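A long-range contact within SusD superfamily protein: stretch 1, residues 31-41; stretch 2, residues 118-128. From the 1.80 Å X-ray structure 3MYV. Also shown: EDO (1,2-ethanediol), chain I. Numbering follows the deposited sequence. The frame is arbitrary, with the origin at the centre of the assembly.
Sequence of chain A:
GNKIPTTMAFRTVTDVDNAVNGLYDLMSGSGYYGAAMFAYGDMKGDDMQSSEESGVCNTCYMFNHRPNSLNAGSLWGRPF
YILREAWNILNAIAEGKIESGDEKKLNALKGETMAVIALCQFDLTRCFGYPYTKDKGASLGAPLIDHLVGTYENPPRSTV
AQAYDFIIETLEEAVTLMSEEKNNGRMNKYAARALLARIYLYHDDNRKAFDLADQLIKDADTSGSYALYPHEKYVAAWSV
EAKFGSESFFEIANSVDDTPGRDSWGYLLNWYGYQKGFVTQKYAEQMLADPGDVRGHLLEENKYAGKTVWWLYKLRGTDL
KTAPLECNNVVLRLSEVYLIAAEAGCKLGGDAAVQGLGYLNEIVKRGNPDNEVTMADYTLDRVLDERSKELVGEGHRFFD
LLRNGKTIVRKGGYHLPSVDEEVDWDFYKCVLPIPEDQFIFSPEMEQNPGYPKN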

# COMPACT_ATOMS: atom_id res chain seq x y z
N GLY A 31 8.70 4.90 -9.69
CA GLY A 31 8.97 5.71 -8.52
C GLY A 31 7.87 5.78 -7.47
O GLY A 31 8.12 6.27 -6.34
N TYR A 32 6.66 5.35 -7.83
CA TYR A 32 5.53 5.32 -6.88
C TYR A 32 4.88 3.92 -6.86
O TYR A 32 5.49 3.00 -6.31
CB TYR A 32 4.57 6.49 -7.19
CG TYR A 32 3.45 6.77 -6.17
CD1 TYR A 32 3.53 6.30 -4.85
CD2 TYR A 32 2.34 7.54 -6.53
CE1 TYR A 32 2.49 6.56 -3.92
CE2 TYR A 32 1.32 7.82 -5.61
CZ TYR A 32 1.39 7.31 -4.31
OH TYR A 32 0.40 7.59 -3.40
N TYR A 33 3.72 3.71 -7.47
CA TYR A 33 3.05 2.40 -7.41
C TYR A 33 3.49 1.38 -8.47
O TYR A 33 3.00 0.24 -8.50
CB TYR A 33 1.53 2.59 -7.37
CG TYR A 33 1.01 2.81 -5.96
CD1 TYR A 33 1.08 1.78 -5.01
CD2 TYR A 33 0.48 4.03 -5.57
CE1 TYR A 33 0.62 1.95 -3.73
CE2 TYR A 33 0.03 4.21 -4.26
CZ TYR A 33 0.10 3.16 -3.36
OH TYR A 33 -0.33 3.32 -2.06
N GLY A 34 4.43 1.75 -9.33
CA GLY A 34 5.06 0.77 -10.21
C GLY A 34 6.07 -0.13 -9.51
O GLY A 34 6.37 -1.22 -10.01
N ALA A 35 6.60 0.33 -8.37
CA ALA A 35 7.61 -0.43 -7.62
C ALA A 35 7.93 0.16 -6.24
O ALA A 35 7.91 -0.56 -5.24
CB ALA A 35 8.92 -0.53 -8.45
N ALA A 36 8.29 1.44 -6.17
CA ALA A 36 8.89 2.00 -4.94
C ALA A 36 8.05 1.81 -3.67
O ALA A 36 8.61 1.55 -2.62
CB ALA A 36 9.27 3.48 -5.10
N MSE A 37 6.73 1.97 -3.78
CA MSE A 37 5.86 1.87 -2.57
C MSE A 37 5.98 0.47 -1.94
O MSE A 37 5.97 0.33 -0.71
CB MSE A 37 4.39 2.14 -2.92
CG MSE A 37 3.77 3.44 -2.52
SE MSE A 37 4.24 4.31 -0.88
CE MSE A 37 4.61 2.91 0.33
N PHE A 38 6.14 -0.53 -2.78
CA PHE A 38 6.19 -1.91 -2.35
C PHE A 38 7.55 -2.22 -1.80
O PHE A 38 7.65 -2.88 -0.77
CB PHE A 38 5.80 -2.84 -3.50
CG PHE A 38 4.44 -2.52 -4.05
CD1 PHE A 38 3.30 -2.84 -3.32
CD2 PHE A 38 4.29 -1.90 -5.26
CE1 PHE A 38 2.05 -2.51 -3.80
CE2 PHE A 38 3.05 -1.58 -5.75
CZ PHE A 38 1.93 -1.88 -5.03
N ALA A 39 8.59 -1.73 -2.45
CA ALA A 39 9.95 -1.86 -1.90
C ALA A 39 9.97 -1.31 -0.49
O ALA A 39 10.56 -1.89 0.42
CB ALA A 39 10.94 -1.13 -2.79
N TYR A 40 9.32 -0.18 -0.32
CA TYR A 40 9.34 0.54 0.95
C TYR A 40 8.63 -0.27 2.04
O TYR A 40 9.20 -0.56 3.09
CB TYR A 40 8.68 1.91 0.76
CG TYR A 40 8.90 2.88 1.89
CD1 TYR A 40 8.11 2.83 3.03
CD2 TYR A 40 9.93 3.83 1.83
CE1 TYR A 40 8.31 3.72 4.09
CE2 TYR A 40 10.14 4.71 2.89
CZ TYR A 40 9.32 4.65 4.02
OH TYR A 40 9.56 5.52 5.06
N GLY A 41 7.41 -0.68 1.74
CA GLY A 41 6.60 -1.45 2.69
C GLY A 41 7.09 -2.86 3.04
O GLY A 41 6.86 -3.33 4.14
N ALA A 118 -6.67 11.67 -1.61
CA ALA A 118 -6.59 11.03 -0.31
C ALA A 118 -5.49 9.95 -0.27
O ALA A 118 -4.72 9.90 0.65
CB ALA A 118 -7.98 10.43 0.08
N LEU A 119 -5.39 9.11 -1.30
CA LEU A 119 -4.34 8.10 -1.34
C LEU A 119 -2.93 8.70 -1.35
O LEU A 119 -2.06 8.30 -0.55
CB LEU A 119 -4.54 7.21 -2.57
CG LEU A 119 -3.54 6.07 -2.77
CD1 LEU A 119 -3.47 5.21 -1.49
CD2 LEU A 119 -3.95 5.23 -3.98
N CYS A 120 -2.73 9.70 -2.21
CA CYS A 120 -1.44 10.37 -2.31
C CYS A 120 -1.05 11.00 -0.98
O CYS A 120 0.06 10.81 -0.47
CB CYS A 120 -1.49 11.45 -3.37
SG CYS A 120 -1.53 10.79 -5.06
N GLN A 121 -1.97 11.75 -0.40
CA GLN A 121 -1.65 12.40 0.88
C GLN A 121 -1.40 11.39 1.98
O GLN A 121 -0.53 11.59 2.86
CB GLN A 121 -2.72 13.41 1.26
CG GLN A 121 -2.24 14.35 2.42
CD GLN A 121 -1.21 15.38 1.95
OE1 GLN A 121 -1.49 16.16 1.03
NE2 GLN A 121 -0.05 15.43 2.63
N PHE A 122 -2.15 10.28 1.96
CA PHE A 122 -1.98 9.22 2.96
C PHE A 122 -0.58 8.60 2.88
O PHE A 122 0.11 8.47 3.88
CB PHE A 122 -3.07 8.14 2.82
CG PHE A 122 -2.85 6.90 3.67
CD1 PHE A 122 -2.88 6.98 5.06
CD2 PHE A 122 -2.70 5.66 3.09
CE1 PHE A 122 -2.70 5.83 5.84
CE2 PHE A 122 -2.54 4.51 3.86
CZ PHE A 122 -2.55 4.60 5.25
N ASP A 123 -0.16 8.27 1.66
CA ASP A 123 1.17 7.73 1.44
C ASP A 123 2.27 8.70 1.90
O ASP A 123 3.18 8.31 2.65
CB ASP A 123 1.33 7.31 -0.01
CG ASP A 123 0.56 6.01 -0.33
OD1 ASP A 123 0.27 5.25 0.62
OD2 ASP A 123 0.24 5.78 -1.52
N LEU A 124 2.14 9.97 1.53
CA LEU A 124 3.07 11.00 2.05
C LEU A 124 3.11 11.05 3.56
O LEU A 124 4.18 11.25 4.15
CB LEU A 124 2.75 12.39 1.50
CG LEU A 124 3.08 12.60 0.02
CD1 LEU A 124 2.32 13.83 -0.56
CD2 LEU A 124 4.59 12.70 -0.22
N THR A 125 1.95 10.88 4.18
CA THR A 125 1.85 10.94 5.63
C THR A 125 2.53 9.74 6.27
O THR A 125 3.29 9.89 7.25
CB THR A 125 0.39 11.06 6.07
OG1 THR A 125 -0.24 12.18 5.41
CG2 THR A 125 0.30 11.20 7.58
N ARG A 126 2.28 8.54 5.75
CA ARG A 126 2.95 7.38 6.37
C ARG A 126 4.44 7.23 6.02
O ARG A 126 5.15 6.51 6.73
CB ARG A 126 2.18 6.09 6.14
CG ARG A 126 2.01 5.68 4.71
CD ARG A 126 1.16 4.42 4.69
NE ARG A 126 0.79 4.10 3.33
CZ ARG A 126 0.34 2.92 2.89
NH1 ARG A 126 0.27 1.88 3.68
NH2 ARG A 126 0.01 2.78 1.61
N CYS A 127 4.89 7.85 4.93
CA CYS A 127 6.30 7.86 4.59
C CYS A 127 7.10 8.98 5.28
O CYS A 127 8.28 8.77 5.59
CB CYS A 127 6.47 7.94 3.09
SG CYS A 127 5.92 6.49 2.22
N PHE A 128 6.50 10.16 5.50
CA PHE A 128 7.24 11.31 6.03
C PHE A 128 6.91 11.77 7.46
O PHE A 128 7.63 12.58 8.02
CB PHE A 128 7.17 12.49 5.05
CG PHE A 128 7.83 12.19 3.75
CD1 PHE A 128 9.20 12.40 3.58
CD2 PHE A 128 7.11 11.66 2.69
CE1 PHE A 128 9.82 12.11 2.38
CE2 PHE A 128 7.74 11.35 1.48
CZ PHE A 128 9.09 11.57 1.33
C1 EDO I . 0.42 -0.53 -0.85
O1 EDO I . 0.79 -0.80 0.49
C2 EDO I . -1.08 -0.23 -0.96
O2 EDO I . -1.39 1.17 -0.64
O HOH W 1 7.74 5.48 6.91

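A buried carboxylate seldom sits among aromatic side chains unless each of its oxygens is satisfied, and the contact between residues 31-41 and 118-128 illustrates how side-chain conformations meet that demand. At its centre is Asp-123, a helix residue whose CA-to-CB bond points toward the other stretch. Its chi1 of -74° (m) and chi2 of -22° present the two carboxylate oxygens to different partners. OD2 accepts hydrogen bonds from two consecutive tyrosines, with Tyr-32 OH and Tyr-33 OH each 2.6 Å from Asp-123 OD2. OD1 is left to Arg-126, one helical turn further on, in a salt bridge of 2.7 Å from Arg-126 NH2 to Asp-123 OD1; Arg-126 NE adds a hydrogen bond to the same OD1 at 3.0 Å.

That two neighbouring residues can reach one oxygen depends on their conformations. Both lie in a type I turn running from Tyr-32 to Ala-35, and both CA-to-CB bonds point toward the helix, but Tyr-32 takes chi1 t (-170°) whereas Tyr-33 takes chi1 m (-86°). The rings start from different backbone positions and bring their hydroxyls together at the carboxylate. Asp-123 OD2 lies near the plane of the Tyr-32 ring, at its edge, as does Cys-120 SG, 4.2 Å from Tyr-32 CE2. The Tyr-33 ring also packs on Leu-119, with Tyr-33 CE2 4.1 Å from Leu-119 CD2.

Arg-126 shows how a long side chain can reach past its starting direction. Its CA-to-CB bond points sideways to the other stretch, but its end comes nearer, to 3.7 Å between Arg-126 NH2 and Tyr-33 OH; chi1 p (61°) followed by two t angles carries the guanidinium back along its own helix, where it also meets Asp-123. A 1,2-ethanediol, probably from the crystallisation liquor, joins Arg-126 and Tyr-33: its O2 donates to Tyr-33 OH at 2.8 Å and accepts from Arg-126 NH2 at 3.1 Å.

Further along, the helix axes come no closer than 12.3 Å, and large or polarisable side chains span the gap. Selenomethionine Met-37, with chi1 between wells at -106°, places SE 4.1 Å from both Asp-123 CG and Cys-127 SG. Cys-127, chi1 m, also meets Tyr-40, whose chi1 t and chi2 of -83° turn a ring face to the sulfur; Cys-127 SG lies 4.3 Å from the Tyr-40 ring centroid, 16° off the normal. The tyrosine hydroxyl is served by a water that accepts from Tyr-40 OH at 2.6 Å and donates to Arg-126 O at 2.8 Å, linking the two stretches.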